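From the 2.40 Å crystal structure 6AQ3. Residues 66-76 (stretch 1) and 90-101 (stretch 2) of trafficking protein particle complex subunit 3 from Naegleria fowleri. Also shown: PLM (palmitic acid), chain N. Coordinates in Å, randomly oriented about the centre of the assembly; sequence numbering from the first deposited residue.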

ATOM      1  N   ARG C  66     -10.926  -7.070  -8.554  1.00 71.32           N
ATOM      2  CA  ARG C  66      -9.743  -7.387  -9.342  1.00 81.86           C
ATOM      3  C   ARG C  66      -8.904  -8.472  -8.693  1.00 86.17           C
ATOM      4  O   ARG C  66      -8.168  -9.176  -9.390  1.00 96.88           O
ATOM      5  CB  ARG C  66      -8.886  -6.121  -9.520  1.00 86.09           C
ATOM      6  CG  ARG C  66      -9.511  -5.054 -10.417  1.00 85.29           C
ATOM      7  CD  ARG C  66      -8.744  -3.730 -10.416  1.00 84.96           C
ATOM      8  NE  ARG C  66      -7.328  -3.829 -10.771  1.00 95.11           N
ATOM      9  CZ  ARG C  66      -6.442  -2.843 -10.601  1.00 93.08           C
ATOM     10  NH1 ARG C  66      -6.821  -1.667 -10.104  1.00 88.02           N
ATOM     11  NH2 ARG C  66      -5.175  -3.020 -10.946  1.00 92.08           N
ATOM     12  N   LEU C  67      -9.005  -8.617  -7.379  1.00 75.60           N
ATOM     13  CA  LEU C  67      -8.138  -9.502  -6.623  1.00 75.01           C
ATOM     14  C   LEU C  67      -8.664 -10.926  -6.493  1.00 76.66           C
ATOM     15  O   LEU C  67      -7.858 -11.834  -6.256  1.00 73.75           O
ATOM     16  CB  LEU C  67      -7.889  -8.872  -5.250  1.00 77.51           C
ATOM     17  CG  LEU C  67      -6.732  -9.370  -4.402  1.00 83.48           C
ATOM     18  CD1 LEU C  67      -5.443  -8.830  -4.971  1.00 89.05           C
ATOM     19  CD2 LEU C  67      -6.910  -8.860  -2.987  1.00 80.46           C
ATOM     20  N   ILE C  68      -9.981 -11.138  -6.629  1.00 76.28           N
ATOM     21  CA  ILE C  68     -10.591 -12.423  -6.275  1.00 68.93           C
ATOM     22  C   ILE C  68      -9.991 -13.571  -7.074  1.00 77.06           C
ATOM     23  O   ILE C  68      -9.774 -14.668  -6.539  1.00 70.47           O
ATOM     24  CB  ILE C  68     -12.116 -12.379  -6.460  1.00 70.00           C
ATOM     25  CG1 ILE C  68     -12.721 -13.757  -6.118  1.00 70.31           C
ATOM     26  CG2 ILE C  68     -12.460 -12.023  -7.892  1.00 71.22           C
ATOM     27  CD1 ILE C  68     -12.507 -14.188  -4.672  1.00 70.72           C
ATOM     28  N   ASP C  69      -9.712 -13.344  -8.361  1.00 79.37           N
ATOM     29  CA  ASP C  69      -9.223 -14.434  -9.193  1.00 79.60           C
ATOM     30  C   ASP C  69      -7.860 -14.894  -8.704  1.00 80.00           C
ATOM     31  O   ASP C  69      -7.607 -16.096  -8.591  1.00 78.64           O
ATOM     32  CB  ASP C  69      -9.165 -14.001 -10.658  1.00 83.84           C
ATOM     33  N   GLU C  70      -6.989 -13.945  -8.366  1.00 82.10           N
ATOM     34  CA  GLU C  70      -5.682 -14.292  -7.828  1.00 86.71           C
ATOM     35  C   GLU C  70      -5.808 -15.049  -6.510  1.00 85.38           C
ATOM     36  O   GLU C  70      -5.080 -16.019  -6.276  1.00 94.50           O
ATOM     37  CB  GLU C  70      -4.850 -13.021  -7.652  1.00 95.82           C
ATOM     38  CG  GLU C  70      -3.349 -13.206  -7.848  1.00107.59           C
ATOM     39  CD  GLU C  70      -2.967 -13.494  -9.286  1.00118.06           C
ATOM     40  OE1 GLU C  70      -3.675 -13.015 -10.200  1.00118.47           O
ATOM     41  OE2 GLU C  70      -1.958 -14.201  -9.501  1.00124.84           O
ATOM     42  N   PHE C  71      -6.753 -14.654  -5.653  1.00 78.37           N
ATOM     43  CA  PHE C  71      -6.942 -15.373  -4.393  1.00 83.59           C
ATOM     44  C   PHE C  71      -7.344 -16.818  -4.640  1.00 83.61           C
ATOM     45  O   PHE C  71      -6.796 -17.740  -4.027  1.00 90.10           O
ATOM     46  CB  PHE C  71      -7.996 -14.691  -3.524  1.00 85.37           C
ATOM     47  CG  PHE C  71      -8.432 -15.523  -2.345  1.00 88.58           C
ATOM     48  CD1 PHE C  71      -7.653 -15.598  -1.201  1.00 86.94           C
ATOM     49  CD2 PHE C  71      -9.620 -16.242  -2.388  1.00 91.90           C
ATOM     50  CE1 PHE C  71      -8.054 -16.371  -0.116  1.00 87.50           C
ATOM     51  CE2 PHE C  71     -10.023 -17.015  -1.308  1.00 94.31           C
ATOM     52  CZ  PHE C  71      -9.237 -17.075  -0.168  1.00 91.46           C
ATOM     53  N   MET C  72      -8.295 -17.035  -5.548  1.00 78.36           N
ATOM     54  CA  MET C  72      -8.720 -18.397  -5.851  1.00 84.14           C
ATOM     55  C   MET C  72      -7.537 -19.241  -6.294  1.00 83.82           C
ATOM     56  O   MET C  72      -7.406 -20.396  -5.879  1.00 80.25           O
ATOM     57  CB  MET C  72      -9.800 -18.397  -6.930  1.00 81.64           C
ATOM     58  CG  MET C  72     -11.103 -17.751  -6.521  1.00 86.19           C
ATOM     59  SD  MET C  72     -11.842 -18.538  -5.079  1.00 92.88           S
ATOM     60  CE  MET C  72     -13.313 -19.212  -5.843  1.00 94.47           C
ATOM     61  N   SER C  73      -6.642 -18.660  -7.097  1.00 86.00           N
ATOM     62  CA  SER C  73      -5.502 -19.404  -7.614  1.00 90.19           C
ATOM     63  C   SER C  73      -4.513 -19.743  -6.507  1.00 95.60           C
ATOM     64  O   SER C  73      -4.091 -20.899  -6.377  1.00105.52           O
ATOM     65  CB  SER C  73      -4.816 -18.601  -8.719  1.00 92.83           C
ATOM     66  OG  SER C  73      -5.643 -18.502  -9.868  1.00 91.40           O
ATOM     67  N   LYS C  74      -4.138 -18.763  -5.685  1.00 97.68           N
ATOM     68  CA  LYS C  74      -3.137 -19.068  -4.673  1.00 99.61           C
ATOM     69  C   LYS C  74      -3.723 -19.813  -3.479  1.00102.05           C
ATOM     70  O   LYS C  74      -2.962 -20.406  -2.708  1.00107.04           O
ATOM     71  CB  LYS C  74      -2.455 -17.783  -4.197  1.00 92.60           C
ATOM     72  N   SER C  75      -5.048 -19.838  -3.332  1.00 98.41           N
ATOM     73  CA  SER C  75      -5.679 -20.570  -2.242  1.00 98.37           C
ATOM     74  C   SER C  75      -6.033 -22.001  -2.622  1.00105.89           C
ATOM     75  O   SER C  75      -6.209 -22.838  -1.730  1.00110.92           O
ATOM     76  CB  SER C  75      -6.941 -19.841  -1.773  1.00 93.18           C
ATOM     77  OG  SER C  75      -7.950 -19.863  -2.767  1.00 90.91           O
ATOM     78  N   GLY C  76      -6.136 -22.298  -3.918  1.00 88.17           N
ATOM     79  CA  GLY C  76      -6.550 -23.600  -4.403  1.00 91.75           C
ATOM     80  C   GLY C  76      -8.023 -23.918  -4.279  1.00100.78           C
ATOM     81  O   GLY C  76      -8.396 -25.087  -4.430  1.00107.76           O
TER
HETATM   82  C1  PLM N 201     -15.815 -18.034  -2.029  1.00 58.48           C
HETATM   83  O2  PLM N 201     -16.884 -17.659  -1.467  1.00 65.25           O
HETATM   84  C2  PLM N 201     -14.359 -17.480  -1.567  1.00 63.08           C
HETATM   85  C3  PLM N 201     -14.304 -16.238  -0.654  1.00 70.22           C
HETATM   86  C4  PLM N 201     -13.668 -14.995  -1.307  1.00 73.94           C
HETATM   87  C5  PLM N 201     -12.386 -14.462  -0.613  1.00 73.53           C
HETATM   88  C6  PLM N 201     -12.184 -12.934  -0.765  1.00 75.52           C
HETATM   89  C7  PLM N 201     -10.865 -12.380  -0.171  1.00 74.48           C
HETATM   90  C8  PLM N 201     -11.053 -11.183   0.797  1.00 69.29           C
HETATM   91  C9  PLM N 201      -9.727 -10.483   1.180  1.00 69.48           C
HETATM   92  CA  PLM N 201      -9.753  -9.733   2.548  1.00 69.24           C
HETATM   93  CB  PLM N 201      -8.440  -8.985   2.887  1.00 64.03           C
HETATM   94  CC  PLM N 201      -8.479  -7.468   2.575  1.00 65.89           C
HETATM   95  CD  PLM N 201      -7.086  -6.847   2.329  1.00 67.31           C
HETATM   96  CE  PLM N 201      -6.996  -5.320   2.582  1.00 66.57           C
HETATM   97  CF  PLM N 201      -5.787  -4.659   1.876  1.00 64.39           C
HETATM   98  CG  PLM N 201      -5.400  -3.279   2.435  1.00 63.23           C
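Stretch 2 90-101: ESIAKVAFKMFL

Stretch 2 is helical and lies nearly at right angles across the helix of residues 66-75: the two N-to-C directions make an angle of 96°, and the axes approach to 11.1 Å. A wider pi-type turn spans 91-96, where Ala 96 N hydrogen-bonds to Ser 91 O (3.0 Å); from Met 99 N to Val 95 O (2.9 Å) onward the regular helical spacing returns.

The side chain of Phe 71 sits as a knob in a hollow formed by Val 95, Ala 96, Met 99 and Phe 100. Its CE1 lies 3.6 Å from Ala 96 CB, where the small methyl leaves the ring close to the backbone, and 3.8 Å from Val 95 CG1. Phe 71 CD1 meets Met 99 SD at 3.5 Å and Phe 100 CE2 at 3.6 Å, the two aromatic rings touching rim to rim. One turn earlier, Leu 67 places CD2 over a face of Phe 100, 3.6 Å from CE1. At the other end, Ser 75 CB packs more loosely, 4.1 Å from both Val 95 CG1 and Met 99 CE.

No hydrogen bond joins the modelled atoms of the two stretches. Palmitic acid extends this apolar packing, its C5 3.5 Å from Phe 71 CE2 and its C7 3.6 Å from Ala 96 CB.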

ATOM      1  N   GLU C  90     -15.214 -18.942   6.764  1.00 68.80           N
ATOM      2  CA  GLU C  90     -13.915 -19.572   6.985  1.00 66.86           C
ATOM      3  C   GLU C  90     -12.926 -19.162   5.899  1.00 66.83           C
ATOM      4  O   GLU C  90     -11.747 -18.910   6.178  1.00 65.78           O
ATOM      5  CB  GLU C  90     -14.060 -21.098   7.049  1.00 63.99           C
ATOM      6  N   SER C  91     -13.402 -19.070   4.655  1.00 68.67           N
ATOM      7  CA  SER C  91     -12.523 -18.727   3.544  1.00 69.64           C
ATOM      8  C   SER C  91     -11.868 -17.367   3.752  1.00 76.15           C
ATOM      9  O   SER C  91     -10.662 -17.207   3.521  1.00 78.28           O
ATOM     10  CB  SER C  91     -13.325 -18.726   2.248  1.00 68.14           C
ATOM     11  OG  SER C  91     -13.905 -19.991   2.010  1.00 75.16           O
ATOM     12  N   ILE C  92     -12.644 -16.377   4.195  1.00 74.68           N
ATOM     13  CA  ILE C  92     -12.094 -15.042   4.420  1.00 68.01           C
ATOM     14  C   ILE C  92     -11.292 -14.992   5.712  1.00 66.27           C
ATOM     15  O   ILE C  92     -10.131 -14.565   5.722  1.00 64.38           O
ATOM     16  CB  ILE C  92     -13.215 -13.988   4.427  1.00 59.58           C
ATOM     17  CG1 ILE C  92     -13.888 -13.907   3.055  1.00 59.98           C
ATOM     18  CG2 ILE C  92     -12.654 -12.630   4.828  1.00 51.88           C
ATOM     19  CD1 ILE C  92     -15.210 -13.157   3.089  1.00 61.92           C
ATOM     20  N   ALA C  93     -11.896 -15.448   6.815  1.00 66.13           N
ATOM     21  CA  ALA C  93     -11.290 -15.265   8.132  1.00 64.87           C
ATOM     22  C   ALA C  93     -10.020 -16.087   8.290  1.00 71.24           C
ATOM     23  O   ALA C  93      -9.046 -15.622   8.903  1.00 72.93           O
ATOM     24  CB  ALA C  93     -12.296 -15.618   9.231  1.00 60.40           C
ATOM     25  N   LYS C  94     -10.011 -17.311   7.767  1.00 68.24           N
ATOM     26  CA  LYS C  94      -8.906 -18.221   8.031  1.00 74.44           C
ATOM     27  C   LYS C  94      -7.874 -18.286   6.914  1.00 76.48           C
ATOM     28  O   LYS C  94      -6.732 -18.671   7.183  1.00 80.62           O
ATOM     29  CB  LYS C  94      -9.426 -19.643   8.279  1.00 74.63           C
ATOM     30  CG  LYS C  94     -10.416 -19.768   9.415  1.00 74.55           C
ATOM     31  CD  LYS C  94      -9.820 -19.398  10.753  1.00 72.87           C
ATOM     32  CE  LYS C  94     -10.792 -19.782  11.858  1.00 74.25           C
ATOM     33  NZ  LYS C  94     -10.355 -19.325  13.190  1.00 79.82           N
ATOM     34  N   VAL C  95      -8.233 -17.959   5.672  1.00 71.36           N
ATOM     35  CA  VAL C  95      -7.307 -18.059   4.540  1.00 68.54           C
ATOM     36  C   VAL C  95      -6.928 -16.680   3.997  1.00 65.13           C
ATOM     37  O   VAL C  95      -5.752 -16.317   3.983  1.00 68.81           O
ATOM     38  CB  VAL C  95      -7.874 -18.977   3.431  1.00 71.48           C
ATOM     39  CG1 VAL C  95      -6.897 -19.121   2.260  1.00 67.24           C
ATOM     40  CG2 VAL C  95      -8.179 -20.358   3.996  1.00 54.96           C
ATOM     41  N   ALA C  96      -7.914 -15.895   3.557  1.00 63.55           N
ATOM     42  CA  ALA C  96      -7.639 -14.595   2.945  1.00 60.54           C
ATOM     43  C   ALA C  96      -6.915 -13.654   3.904  1.00 67.85           C
ATOM     44  O   ALA C  96      -5.961 -12.964   3.519  1.00 65.61           O
ATOM     45  CB  ALA C  96      -8.936 -13.953   2.452  1.00 52.13           C
ATOM     46  N   PHE C  97      -7.398 -13.565   5.145  1.00 66.44           N
ATOM     47  CA  PHE C  97      -6.788 -12.647   6.097  1.00 62.00           C
ATOM     48  C   PHE C  97      -5.323 -12.993   6.340  1.00 66.91           C
ATOM     49  O   PHE C  97      -4.474 -12.098   6.433  1.00 65.22           O
ATOM     50  CB  PHE C  97      -7.598 -12.654   7.394  1.00 58.56           C
ATOM     51  CG  PHE C  97      -8.618 -11.552   7.460  1.00 57.71           C
ATOM     52  CD1 PHE C  97      -9.549 -11.395   6.439  1.00 59.69           C
ATOM     53  CD2 PHE C  97      -8.678 -10.700   8.548  1.00 50.93           C
ATOM     54  CE1 PHE C  97     -10.497 -10.371   6.484  1.00 54.92           C
ATOM     55  CE2 PHE C  97      -9.642  -9.689   8.610  1.00 51.41           C
ATOM     56  CZ  PHE C  97     -10.550  -9.528   7.574  1.00 48.15           C
ATOM     57  N   LYS C  98      -4.995 -14.287   6.384  1.00 72.05           N
ATOM     58  CA  LYS C  98      -3.599 -14.677   6.550  1.00 73.87           C
ATOM     59  C   LYS C  98      -2.793 -14.354   5.301  1.00 67.63           C
ATOM     60  O   LYS C  98      -1.689 -13.808   5.390  1.00 70.74           O
ATOM     61  CB  LYS C  98      -3.503 -16.168   6.871  1.00 76.43           C
ATOM     62  CG  LYS C  98      -4.000 -16.548   8.262  1.00 86.18           C
ATOM     63  CD  LYS C  98      -3.821 -18.052   8.513  1.00 89.64           C
ATOM     64  CE  LYS C  98      -4.072 -18.442   9.969  1.00 90.26           C
ATOM     65  NZ  LYS C  98      -5.502 -18.388  10.368  1.00 88.97           N
ATOM     66  N   MET C  99      -3.362 -14.622   4.131  1.00 65.57           N
ATOM     67  CA  MET C  99      -2.649 -14.456   2.870  1.00 71.41           C
ATOM     68  C   MET C  99      -2.358 -12.985   2.575  1.00 71.66           C
ATOM     69  O   MET C  99      -1.269 -12.648   2.094  1.00 68.63           O
ATOM     70  CB  MET C  99      -3.482 -15.088   1.752  1.00 81.08           C
ATOM     71  CG  MET C  99      -3.021 -14.845   0.327  1.00 92.91           C
ATOM     72  SD  MET C  99      -4.142 -15.645  -0.856  1.00 97.95           S
ATOM     73  CE  MET C  99      -4.209 -17.305  -0.187  1.00 99.76           C
ATOM     74  N   PHE C 100      -3.313 -12.092   2.862  1.00 64.45           N
ATOM     75  CA  PHE C 100      -3.190 -10.689   2.485  1.00 66.59           C
ATOM     76  C   PHE C 100      -2.676  -9.785   3.602  1.00 66.20           C
ATOM     77  O   PHE C 100      -1.905  -8.857   3.329  1.00 59.47           O
ATOM     78  CB  PHE C 100      -4.544 -10.165   1.995  1.00 67.27           C
ATOM     79  CG  PHE C 100      -5.023 -10.842   0.740  1.00 76.24           C
ATOM     80  CD1 PHE C 100      -4.287 -10.755  -0.435  1.00 77.48           C
ATOM     81  CD2 PHE C 100      -6.205 -11.565   0.731  1.00 78.81           C
ATOM     82  CE1 PHE C 100      -4.719 -11.374  -1.594  1.00 78.24           C
ATOM     83  CE2 PHE C 100      -6.645 -12.194  -0.428  1.00 80.34           C
ATOM     84  CZ  PHE C 100      -5.903 -12.095  -1.591  1.00 80.58           C
ATOM     85  N   LEU C 101      -3.047 -10.041   4.858  1.00 61.69           N
ATOM     86  CA  LEU C 101      -2.649  -9.167   5.953  1.00 59.96           C
ATOM     87  C   LEU C 101      -1.834  -9.859   7.029  1.00 60.06           C
ATOM     88  O   LEU C 101      -1.315  -9.177   7.918  1.00 61.47           O
ATOM     89  CB  LEU C 101      -3.882  -8.536   6.618  1.00 61.75           C
ATOM     90  CG  LEU C 101      -4.769  -7.591   5.815  1.00 65.44           C
ATOM     91  CD1 LEU C 101      -6.040  -7.384   6.589  1.00 68.71           C
ATOM     92  CD2 LEU C 101      -4.077  -6.247   5.554  1.00 59.82           C
TER